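Local structure of Lys-gingipain W83 (Porphyromonas gingivalis, 6I9A) at residues W285-Y290 against N344-G349; M366-M371 against R440-P445; L383-A388 against T429-Y434. The protein cleaves proteins after lysine residues as a secreted cysteine protease, and may act as a virulence factor in periodontal disease. One frame throughout, in Å; residues are numbered along the deposited sequence.

Interaction 1 of 3, residues W285-Y290 against N344-G349. With H8E (benzyl-N-[(2S)-1-[[(3S)-7-amino-1-(benzylamino)-1,2-dioxoheptan-3-yl]amino]-5-(2-methyl-2-phenylhydrazinyl)-1,5-dioxopentan-2-yl]carbamate), chain I.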
loop_
_atom_site.group_PDB
_atom_site.type_symbol
_atom_site.label_atom_id
_atom_site.label_comp_id
_atom_site.label_asym_id
_atom_site.label_seq_id
_atom_site.Cartn_x
_atom_site.Cartn_y
_atom_site.Cartn_z
ATOM N N TRP A 285 18.405 -2.292 -12.814
ATOM C CA TRP A 285 18.559 -0.839 -12.896
ATOM C C TRP A 285 17.625 -0.206 -13.902
ATOM O O TRP A 285 17.082 0.875 -13.633
ATOM C CB TRP A 285 20.023 -0.509 -13.228
ATOM C CG TRP A 285 20.949 -0.621 -12.050
ATOM C CD1 TRP A 285 21.783 -1.658 -11.760
ATOM C CD2 TRP A 285 21.081 0.319 -10.957
ATOM N NE1 TRP A 285 22.459 -1.415 -10.576
ATOM C CE2 TRP A 285 22.045 -0.219 -10.068
ATOM C CE3 TRP A 285 20.494 1.563 -10.659
ATOM C CZ2 TRP A 285 22.444 0.440 -8.915
ATOM C CZ3 TRP A 285 20.906 2.231 -9.512
ATOM C CH2 TRP A 285 21.858 1.657 -8.651
ATOM N N GLY A 286 17.481 -0.785 -15.103
ATOM C CA GLY A 286 16.639 -0.138 -16.110
ATOM C C GLY A 286 15.173 -0.107 -15.749
ATOM O O GLY A 286 14.554 0.947 -15.643
ATOM N N GLU A 287 14.596 -1.299 -15.471
ATOM C CA GLU A 287 13.172 -1.343 -15.100
ATOM C C GLU A 287 12.920 -0.545 -13.824
ATOM O O GLU A 287 11.882 0.093 -13.763
ATOM C CB GLU A 287 12.654 -2.759 -14.940
ATOM C CG GLU A 287 12.160 -3.430 -16.216
ATOM C CD GLU A 287 13.210 -4.022 -17.130
ATOM O OE1 GLU A 287 14.420 -3.734 -16.957
ATOM O OE2 GLU A 287 12.798 -4.806 -18.033
ATOM N N ASP A 288 13.835 -0.567 -12.826
ATOM C CA ASP A 288 13.552 0.234 -11.625
ATOM C C ASP A 288 13.550 1.725 -11.945
ATOM O O ASP A 288 12.851 2.512 -11.291
ATOM C CB ASP A 288 14.561 -0.036 -10.514
ATOM C CG ASP A 288 14.273 -1.206 -9.598
ATOM O OD1 ASP A 288 13.232 -1.910 -9.807
ATOM O OD2 ASP A 288 15.039 -1.379 -8.641
ATOM N N TYR A 289 14.391 2.162 -12.922
ATOM C CA TYR A 289 14.393 3.578 -13.328
ATOM C C TYR A 289 12.987 3.966 -13.832
ATOM O O TYR A 289 12.409 4.943 -13.404
ATOM C CB TYR A 289 15.498 3.777 -14.359
ATOM C CG TYR A 289 15.790 5.168 -14.857
ATOM C CD1 TYR A 289 15.716 6.284 -14.013
ATOM C CD2 TYR A 289 16.337 5.352 -16.118
ATOM C CE1 TYR A 289 16.133 7.540 -14.463
ATOM C CE2 TYR A 289 16.809 6.583 -16.540
ATOM C CZ TYR A 289 16.700 7.674 -15.712
ATOM O OH TYR A 289 17.157 8.932 -16.116
ATOM N N TYR A 290 12.480 3.179 -14.768
ATOM C CA TYR A 290 11.152 3.467 -15.305
ATOM C C TYR A 290 10.087 3.366 -14.228
ATOM O O TYR A 290 9.161 4.180 -14.189
ATOM C CB TYR A 290 10.778 2.471 -16.449
ATOM C CG TYR A 290 11.854 2.342 -17.511
ATOM C CD1 TYR A 290 12.441 3.470 -18.072
ATOM C CD2 TYR A 290 12.233 1.095 -17.991
ATOM C CE1 TYR A 290 13.443 3.353 -19.030
ATOM C CE2 TYR A 290 13.212 0.965 -18.968
ATOM C CZ TYR A 290 13.802 2.101 -19.490
ATOM O OH TYR A 290 14.780 1.958 -20.450
ATOM N N ASN A 344 11.710 0.910 -25.358
ATOM C CA ASN A 344 12.859 1.352 -24.584
ATOM C C ASN A 344 13.784 0.187 -24.231
ATOM O O ASN A 344 13.377 -0.973 -24.311
ATOM C CB ASN A 344 12.370 1.928 -23.234
ATOM C CG ASN A 344 11.594 3.200 -23.277
ATOM O OD1 ASN A 344 10.973 3.540 -22.259
ATOM N ND2 ASN A 344 11.617 3.961 -24.392
ATOM N N ILE A 345 15.012 0.470 -23.792
ATOM C CA ILE A 345 15.932 -0.579 -23.321
ATOM C C ILE A 345 15.282 -1.255 -22.123
ATOM O O ILE A 345 14.868 -0.580 -21.173
ATOM C CB ILE A 345 17.264 0.096 -22.919
ATOM C CG1 ILE A 345 17.991 0.606 -24.175
ATOM C CG2 ILE A 345 18.172 -0.876 -22.146
ATOM C CD1 ILE A 345 19.215 1.514 -23.789
ATOM N N THR A 346 15.233 -2.551 -22.114
ATOM C CA THR A 346 14.743 -3.302 -20.968
ATOM C C THR A 346 15.798 -4.342 -20.576
ATOM O O THR A 346 16.559 -4.831 -21.414
ATOM C CB THR A 346 13.367 -3.908 -21.220
ATOM O OG1 THR A 346 13.427 -4.803 -22.302
ATOM C CG2 THR A 346 12.259 -2.868 -21.443
ATOM N N HIS A 347 15.827 -4.659 -19.293
ATOM C CA HIS A 347 16.799 -5.595 -18.721
ATOM C C HIS A 347 16.220 -6.937 -18.333
ATOM O O HIS A 347 16.977 -7.918 -18.170
ATOM C CB HIS A 347 17.456 -4.958 -17.491
ATOM C CG HIS A 347 18.299 -3.758 -17.840
ATOM N ND1 HIS A 347 18.660 -2.823 -16.874
ATOM C CD2 HIS A 347 18.876 -3.429 -19.030
ATOM C CE1 HIS A 347 19.433 -1.944 -17.513
ATOM N NE2 HIS A 347 19.598 -2.266 -18.806
ATOM N N ILE A 348 14.895 -7.019 -18.120
ATOM C CA ILE A 348 14.365 -8.303 -17.674
ATOM C C ILE A 348 12.915 -8.560 -18.079
ATOM O O ILE A 348 12.515 -9.723 -18.149
ATOM C CB ILE A 348 14.526 -8.420 -16.121
ATOM C CG1 ILE A 348 14.410 -9.867 -15.587
ATOM C CG2 ILE A 348 13.554 -7.482 -15.366
ATOM C CD1 ILE A 348 15.536 -10.766 -16.051
ATOM N N GLY A 349 12.126 -7.517 -18.322
ATOM C CA GLY A 349 10.779 -7.773 -18.822
ATOM C C GLY A 349 9.684 -7.559 -17.796
ATOM O O GLY A 349 9.874 -7.689 -16.586
HETATM C CAQ H8E I . 23.874 -7.715 -2.318
HETATM C CAK H8E I . 24.596 -7.315 -1.174
HETATM C CAH H8E I . 25.545 -6.296 -1.271
HETATM C CAL H8E I . 25.812 -5.671 -2.486
HETATM C CAR H8E I . 25.100 -6.100 -3.595
HETATM C CBO H8E I . 24.112 -7.073 -3.542
HETATM C CBA H8E I . 23.481 -7.463 -4.742
HETATM N NBE H8E I . 22.309 -6.635 -5.074
HETATM C CBL H8E I . 21.939 -6.360 -6.355
HETATM O OAE H8E I . 22.638 -6.700 -7.318
HETATM C CBN H8E I . 20.625 -5.603 -6.525
HETATM O OAG H8E I . 20.251 -4.994 -5.476
HETATM C CBS H8E I . 20.607 -4.764 -7.842
HETATM C CBB H8E I . 19.567 -3.638 -7.825
HETATM C CAY H8E I . 19.636 -2.744 -9.066
HETATM C CAX H8E I . 18.463 -1.770 -9.222
HETATM C CAW H8E I . 18.523 -0.629 -8.215
HETATM N NAB H8E I . 17.371 0.292 -8.452
HETATM N NBG H8E I . 20.435 -5.584 -9.048
HETATM C C H8E I . 21.287 -5.671 -10.069
HETATM O O H8E I . 22.377 -5.118 -10.141
HETATM C CA H8E I . 20.863 -6.705 -11.104
HETATM N N H8E I . 21.451 -6.456 -12.417
HETATM C CBK H8E I . 21.106 -5.387 -13.178
HETATM O OAD H8E I . 20.361 -4.515 -12.709
HETATM O OBI H8E I . 21.607 -5.366 -14.355
HETATM C CBD H8E I . 21.362 -4.197 -15.219
HETATM C CBP H8E I . 22.206 -4.238 -16.413
HETATM C CAS H8E I . 21.729 -4.699 -17.641
HETATM C CAM H8E I . 22.528 -4.728 -18.824
HETATM C CAI H8E I . 23.867 -4.330 -18.667
HETATM C CAN H8E I . 24.354 -3.938 -17.430
HETATM C CAT H8E I . 23.551 -3.881 -16.304
HETATM C CB H8E I . 21.284 -8.105 -10.628
HETATM C CG H8E I . 22.814 -8.246 -10.415
HETATM C CD H8E I . 23.138 -9.471 -9.612
HETATM O OE1 H8E I . 23.220 -10.573 -10.156
HETATM N NE2 H8E I . 23.243 -9.218 -8.294
HETATM N NBT H8E I . 23.380 -10.239 -7.340
HETATM C CAA H8E I . 22.243 -10.271 -6.381
HETATM C CBQ H8E I . 24.726 -10.499 -6.938
HETATM C CAU H8E I . 25.033 -11.035 -5.678
HETATM C CAO H8E I . 26.351 -11.331 -5.341
HETATM C CAJ H8E I . 27.374 -11.086 -6.248
HETATM C CAP H8E I . 27.093 -10.518 -7.483
HETATM C CAV H8E I . 25.771 -10.245 -7.836
#

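Interaction 2 of 3, residues M366-M371 against R440-P445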
loop_
_atom_site.group_PDB
_atom_site.type_symbol
_atom_site.label_atom_id
_atom_site.label_comp_id
_atom_site.label_asym_id
_atom_site.label_seq_id
_atom_site.Cartn_x
_atom_site.Cartn_y
_atom_site.Cartn_z
ATOM N N MET A 366 -3.936 4.587 2.458
ATOM C CA MET A 366 -3.814 5.739 1.596
ATOM C C MET A 366 -2.754 6.671 2.182
ATOM O O MET A 366 -3.036 7.396 3.146
ATOM C CB MET A 366 -5.140 6.503 1.436
ATOM C CG MET A 366 -6.133 5.748 0.611
ATOM S SD MET A 366 -7.353 6.890 -0.019
ATOM C CE MET A 366 -8.419 5.757 -0.902
ATOM N N PRO A 367 -1.531 6.686 1.680
ATOM C CA PRO A 367 -0.511 7.531 2.304
ATOM C C PRO A 367 -0.852 8.992 2.138
ATOM O O PRO A 367 -1.272 9.463 1.074
ATOM C CB PRO A 367 0.797 7.174 1.557
ATOM C CG PRO A 367 0.504 5.784 0.978
ATOM C CD PRO A 367 -0.957 5.871 0.585
ATOM N N TYR A 368 -0.560 9.763 3.208
ATOM C CA TYR A 368 -0.657 11.221 3.113
ATOM C C TYR A 368 0.492 11.745 2.226
ATOM O O TYR A 368 1.479 11.036 1.951
ATOM C CB TYR A 368 -0.566 11.855 4.543
ATOM C CG TYR A 368 -1.544 11.243 5.519
ATOM C CD1 TYR A 368 -2.915 11.297 5.288
ATOM C CD2 TYR A 368 -1.097 10.606 6.670
ATOM C CE1 TYR A 368 -3.817 10.726 6.177
ATOM C CE2 TYR A 368 -1.983 10.031 7.578
ATOM C CZ TYR A 368 -3.349 10.067 7.308
ATOM O OH TYR A 368 -4.269 9.457 8.131
ATOM N N ARG A 369 0.335 12.972 1.748
ATOM C CA ARG A 369 1.341 13.639 0.938
ATOM C C ARG A 369 1.635 14.944 1.630
ATOM O O ARG A 369 0.915 15.940 1.448
ATOM C CB ARG A 369 0.850 13.830 -0.485
ATOM C CG ARG A 369 0.710 12.518 -1.262
ATOM C CD ARG A 369 0.170 12.766 -2.710
ATOM N NE ARG A 369 -1.226 13.217 -2.751
ATOM C CZ ARG A 369 -2.269 12.399 -2.778
ATOM N NH1 ARG A 369 -2.095 11.102 -2.665
ATOM N NH2 ARG A 369 -3.517 12.893 -2.821
ATOM N N ALA A 370 2.660 14.933 2.472
ATOM C CA ALA A 370 2.970 16.012 3.430
ATOM C C ALA A 370 1.786 16.125 4.434
ATOM O O ALA A 370 1.199 15.091 4.769
ATOM C CB ALA A 370 3.319 17.315 2.711
ATOM N N MET A 371 1.519 17.318 5.000
ATOM C CA MET A 371 0.481 17.372 6.028
ATOM C C MET A 371 -0.899 17.183 5.412
ATOM O O MET A 371 -1.315 17.974 4.572
ATOM C CB MET A 371 0.533 18.707 6.762
ATOM C CG MET A 371 -0.473 18.805 7.900
ATOM S SD MET A 371 -0.112 17.724 9.290
ATOM C CE MET A 371 1.375 18.495 9.944
ATOM N N ARG A 440 -10.756 10.553 3.013
ATOM C CA ARG A 440 -10.428 11.039 1.692
ATOM C C ARG A 440 -8.925 11.048 1.567
ATOM O O ARG A 440 -8.233 11.355 2.544
ATOM C CB ARG A 440 -11.001 12.459 1.463
ATOM C CG ARG A 440 -10.820 12.970 0.036
ATOM C CD ARG A 440 -11.470 14.327 -0.168
ATOM N NE ARG A 440 -11.072 14.823 -1.481
ATOM C CZ ARG A 440 -11.246 16.082 -1.879
ATOM N NH1 ARG A 440 -11.865 16.965 -1.083
ATOM N NH2 ARG A 440 -10.800 16.473 -3.067
ATOM N N SER A 441 -8.396 10.759 0.376
ATOM C CA SER A 441 -6.937 10.755 0.179
ATOM C C SER A 441 -6.334 12.109 0.583
ATOM O O SER A 441 -6.793 13.164 0.138
ATOM C CB SER A 441 -6.637 10.497 -1.297
ATOM O OG SER A 441 -5.250 10.722 -1.563
ATOM N N ASN A 442 -5.299 12.063 1.409
ATOM C CA ASN A 442 -4.564 13.233 1.880
ATOM C C ASN A 442 -5.436 14.153 2.758
ATOM O O ASN A 442 -5.136 15.337 2.866
ATOM C CB ASN A 442 -3.864 14.009 0.775
ATOM C CG ASN A 442 -2.673 14.730 1.335
ATOM O OD1 ASN A 442 -2.067 14.284 2.328
ATOM N ND2 ASN A 442 -2.298 15.832 0.711
ATOM N N TYR A 443 -6.479 13.578 3.396
ATOM C CA TYR A 443 -7.247 14.276 4.423
ATOM C C TYR A 443 -7.211 13.492 5.701
ATOM O O TYR A 443 -7.198 12.253 5.717
ATOM C CB TYR A 443 -8.733 14.441 4.008
ATOM C CG TYR A 443 -8.969 15.564 3.039
ATOM C CD1 TYR A 443 -8.566 15.463 1.707
ATOM C CD2 TYR A 443 -9.590 16.747 3.447
ATOM C CE1 TYR A 443 -8.752 16.522 0.813
ATOM C CE2 TYR A 443 -9.762 17.811 2.566
ATOM C CZ TYR A 443 -9.382 17.678 1.244
ATOM O OH TYR A 443 -9.541 18.743 0.382
ATOM N N LEU A 444 -7.227 14.212 6.824
ATOM C CA LEU A 444 -7.390 13.578 8.114
ATOM C C LEU A 444 -8.773 12.921 8.175
ATOM O O LEU A 444 -9.737 13.481 7.644
ATOM C CB LEU A 444 -7.280 14.660 9.213
ATOM C CG LEU A 444 -5.882 15.255 9.352
ATOM C CD1 LEU A 444 -5.929 16.536 10.199
ATOM C CD2 LEU A 444 -4.906 14.250 10.013
ATOM N N PRO A 445 -8.879 11.772 8.818
ATOM C CA PRO A 445 -10.206 11.109 8.919
ATOM C C PRO A 445 -11.126 11.854 9.877
ATOM O O PRO A 445 -10.667 12.508 10.831
ATOM C CB PRO A 445 -9.854 9.719 9.476
ATOM C CG PRO A 445 -8.577 9.950 10.313
ATOM C CD PRO A 445 -7.811 11.024 9.538
HETATM O O HOH W 1 -4.637 9.751 2.831
HETATM O O HOH W 2 -3.533 8.942 -0.538
#

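Interaction 3 of 3, residues L383-A388 against T429-Y434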
loop_
_atom_site.group_PDB
_atom_site.type_symbol
_atom_site.label_atom_id
_atom_site.label_comp_id
_atom_site.label_asym_id
_atom_site.label_seq_id
_atom_site.Cartn_x
_atom_site.Cartn_y
_atom_site.Cartn_z
ATOM N N LEU A 383 -30.636 9.643 12.270
ATOM C CA LEU A 383 -30.683 8.637 11.232
ATOM C C LEU A 383 -32.010 7.908 11.422
ATOM O O LEU A 383 -32.039 6.919 12.169
ATOM C CB LEU A 383 -29.499 7.665 11.303
ATOM C CG LEU A 383 -28.101 8.231 11.035
ATOM C CD1 LEU A 383 -27.060 7.186 11.394
ATOM C CD2 LEU A 383 -27.951 8.757 9.605
ATOM N N PRO A 384 -33.102 8.338 10.742
ATOM C CA PRO A 384 -34.393 7.628 10.902
ATOM C C PRO A 384 -34.241 6.147 10.559
ATOM O O PRO A 384 -33.542 5.776 9.604
ATOM C CB PRO A 384 -35.310 8.335 9.904
ATOM C CG PRO A 384 -34.788 9.723 9.840
ATOM C CD PRO A 384 -33.262 9.525 9.876
ATOM N N GLN A 385 -34.907 5.287 11.306
ATOM C CA GLN A 385 -34.797 3.852 11.077
ATOM C C GLN A 385 -35.483 3.414 9.818
ATOM O O GLN A 385 -36.306 4.172 9.284
ATOM C CB GLN A 385 -35.377 3.053 12.268
ATOM C CG GLN A 385 -34.582 3.335 13.545
ATOM C CD GLN A 385 -34.973 2.507 14.728
ATOM O OE1 GLN A 385 -35.216 1.320 14.624
ATOM N NE2 GLN A 385 -34.985 3.118 15.897
ATOM N N ASN A 386 -35.034 2.270 9.247
ATOM C CA ASN A 386 -35.661 1.613 8.101
ATOM C C ASN A 386 -35.618 2.453 6.841
ATOM O O ASN A 386 -36.576 2.486 6.055
ATOM C CB ASN A 386 -37.143 1.228 8.439
ATOM C CG ASN A 386 -37.195 0.386 9.687
ATOM O OD1 ASN A 386 -36.678 -0.712 9.747
ATOM N ND2 ASN A 386 -37.802 0.924 10.723
ATOM N N GLN A 387 -34.452 3.106 6.610
ATOM C CA GLN A 387 -34.248 3.904 5.394
ATOM C C GLN A 387 -33.238 3.224 4.483
ATOM O O GLN A 387 -32.209 2.733 4.979
ATOM C CB GLN A 387 -33.747 5.332 5.692
ATOM C CG GLN A 387 -34.632 6.169 6.601
ATOM C CD GLN A 387 -36.006 6.322 6.033
ATOM O OE1 GLN A 387 -36.179 6.678 4.863
ATOM N NE2 GLN A 387 -37.012 5.996 6.856
ATOM N N ALA A 388 -33.471 3.253 3.180
ATOM C CA ALA A 388 -32.581 2.661 2.194
ATOM C C ALA A 388 -31.311 3.489 2.018
ATOM O O ALA A 388 -30.299 2.935 1.553
ATOM C CB ALA A 388 -33.298 2.533 0.846
ATOM N N THR A 429 -32.334 -0.785 12.113
ATOM C CA THR A 429 -33.640 -1.236 12.658
ATOM C C THR A 429 -33.645 -1.251 14.165
ATOM O O THR A 429 -34.660 -1.673 14.769
ATOM C CB THR A 429 -33.939 -2.655 12.182
ATOM O OG1 THR A 429 -32.985 -3.516 12.803
ATOM C CG2 THR A 429 -33.895 -2.787 10.682
ATOM N N GLU A 430 -32.506 -0.894 14.796
ATOM C CA GLU A 430 -32.342 -0.964 16.245
ATOM C C GLU A 430 -31.735 0.319 16.779
ATOM O O GLU A 430 -30.904 0.965 16.091
ATOM C CB GLU A 430 -31.398 -2.127 16.622
ATOM C CG GLU A 430 -31.735 -3.517 16.104
ATOM C CD GLU A 430 -33.096 -4.040 16.517
ATOM O OE1 GLU A 430 -33.483 -3.839 17.693
ATOM O OE2 GLU A 430 -33.779 -4.648 15.663
ATOM N N ASN A 431 -32.073 0.661 18.025
ATOM C CA ASN A 431 -31.478 1.826 18.663
ATOM C C ASN A 431 -30.007 1.557 18.993
ATOM O O ASN A 431 -29.589 0.418 19.111
ATOM C CB ASN A 431 -32.261 2.180 19.939
ATOM C CG ASN A 431 -33.676 2.613 19.668
ATOM O OD1 ASN A 431 -34.037 3.040 18.558
ATOM N ND2 ASN A 431 -34.514 2.527 20.699
ATOM N N GLY A 432 -29.197 2.607 19.004
ATOM C CA GLY A 432 -27.790 2.472 19.334
ATOM C C GLY A 432 -26.992 3.668 18.886
ATOM O O GLY A 432 -27.552 4.597 18.304
ATOM N N ASN A 433 -25.691 3.630 19.193
ATOM C CA ASN A 433 -24.754 4.674 18.798
ATOM C C ASN A 433 -24.056 4.202 17.525
ATOM O O ASN A 433 -23.263 3.259 17.598
ATOM C CB ASN A 433 -23.754 4.978 19.934
ATOM C CG ASN A 433 -23.384 6.441 20.024
ATOM O OD1 ASN A 433 -23.814 7.275 19.218
ATOM N ND2 ASN A 433 -22.593 6.795 21.020
ATOM N N TYR A 434 -24.377 4.823 16.373
ATOM C CA TYR A 434 -23.777 4.389 15.109
ATOM C C TYR A 434 -22.541 5.178 14.761
ATOM O O TYR A 434 -22.541 6.392 14.914
ATOM C CB TYR A 434 -24.834 4.502 13.992
ATOM C CG TYR A 434 -25.898 3.429 14.157
ATOM C CD1 TYR A 434 -26.911 3.558 15.110
ATOM C CD2 TYR A 434 -25.856 2.260 13.409
ATOM C CE1 TYR A 434 -27.860 2.554 15.301
ATOM C CE2 TYR A 434 -26.804 1.252 13.588
ATOM C CZ TYR A 434 -27.772 1.390 14.566
ATOM O OH TYR A 434 -28.674 0.363 14.745
#

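Interaction 1 of 3, residues W285-Y290 against N344-G349
Glu-287 spans the contact and binds three consecutive backbone N-H groups of loop 344-349. OE1 of Glu-287 accepts from His-347 N at 2.9 Å through its syn lone pair. OE2 of Glu-287 takes two bonds, from Ile-348 N at 3.0 Å and from Gly-349 N at 2.8 Å. Both donors stand above the same face of the carboxylate. Together the three bonds fix its rotation, and they probably stabilise its buried charge. The bend at chi2 (81°) sets CD of Glu-287 for this reach. Further along, Tyr-290 OH donates to Ile-345 O at 2.6 Å, in the carbonyl plane.

The same loop carries His-347 to the inhibitor. CAS of an inhibitor phenyl group sits over the centre of the His-347 ring, 3.3 Å above its plane. Trp-285 N donates to inhibitor OAD at 3.0 Å, and the indole face packs on the lysine-like chain at CAY. The amine NAB donates to Asp-288 OD2 at 2.9 Å, as fits the lysine preference at P1. Ser-283, Tyr-353 and Tyr-357 bind the Asp-288 carboxylate in turn.

Gly-349 is the N-cap of helix 350-356. Helix 285-293 packs against helices 163-178, 325-342 and 350-356.

Interaction 2 of 3, residues M366-M371 against R440-P445
Asn-442 points its amide at the backbone of Arg-369 and binds it twice. Its OD1 accepts from Arg-369 N at 2.8 Å. This bond is almost straight, at 178°, but the donor sits well above the carbonyl plane of the amide. Asn-442 ND2 donates back to Arg-369 O over 3.3 Å, a longer and more bent link. CG of Asn-442 is anti to its backbone N (chi1 -153°), which puts CG on the side of Arg-369.

The Arg-369 side chain bends at chi3, and its guanidinium plane is 50° from the Asn-442 amide plane. CB of Asn-442 lies over one guanidinium face, 3.8 Å from NH2. Ser-441 OG lies at the guanidinium edge, without a hydrogen bond to NH2. The Met-366 sulphur touches Ser-441, with SD 3.9 Å from CB. Tyr-368 turns the edge of its ring to Tyr-443 O, and its hydroxyl is hydrogen-bonded to Tyr-139 O of helix 126-141.

Two waters fill in the polar links. One joins Met-366 O to Asn-442 N, and the other joins Pro-367 O to Ser-441 OG.

Residues 440-443 form a type II beta turn, with Asn-442 at its third position in a left-handed backbone conformation. It connects hairpin strands 432-439 and 446-452 of the Ig-like domain. It docks on the segment that links strand 357-361 of the catalytic sheet to strand 377-378 of the Ig-like sheet.

Interaction 3 of 3, residues L383-A388 against T429-Y434
Leu-383 and Tyr-434 form the buried, apolar part of this contact. CD1 of Leu-383 lies 4.3 Å from CB of Tyr-434. Val-452 of strand 446-452 and Ile-428 touch both side chains and pack this side tightly. The ring of Tyr-434 also meets Tyr-409 edge-to-face. Its hydroxyl donates to Glu-430 O at 2.7 Å, so the loop leading into strand 432-439 is tied back to the strand.

The outer part is polar and looser. Gln-385 reaches over to 429-434, with CD anti to CA (chi2 -174°). Its NE2 donates to Asn-431 OD1 at 2.8 Å. The N-H...O angle is only 118°, so the bond is weak. The two amide planes are nearly perpendicular, 87° apart. OE1 of the same Gln-385 lies 3.0 Å from Thr-429 O. Both are acceptors, so no hydrogen bond joins them. Beside this pair, OD1 of Asn-386 rests 3.6 Å from CG2 of Thr-429. Asn-386, Thr-429, Glu-430 and Asn-431 are exposed.

Both segments belong to the C-terminal Ig-like domain, at its end remote from the active site. The one polar bond across the contact is weak, and the acceptor pair offers no bond. Backbone hydrogen bonds of Asn-386 with Ile-428 and of Gly-432 with Val-452, partners outside the two segments, probably help to hold the register.

Interaction 1 belongs to the inhibitor pocket. Its Trp-285 side chain lies about 4 Å from that of His-216, the inferred proton donor, and about 7 Å from that of the nucleophile Cys-249. Interaction 2 joins the catalytic part to the Ig-like domain. Its centre is about 31 Å from that of interaction 1, and their nearest atoms are about 17 Å apart. Interaction 3 lies within the Ig-like domain, and in sequence it falls between the two segments of interaction 2. Their centres are about 30 Å apart. Interactions 1 and 3 lie on opposite sides of the chain's centre, with their own centres about 55 Å apart. None of the three touches another.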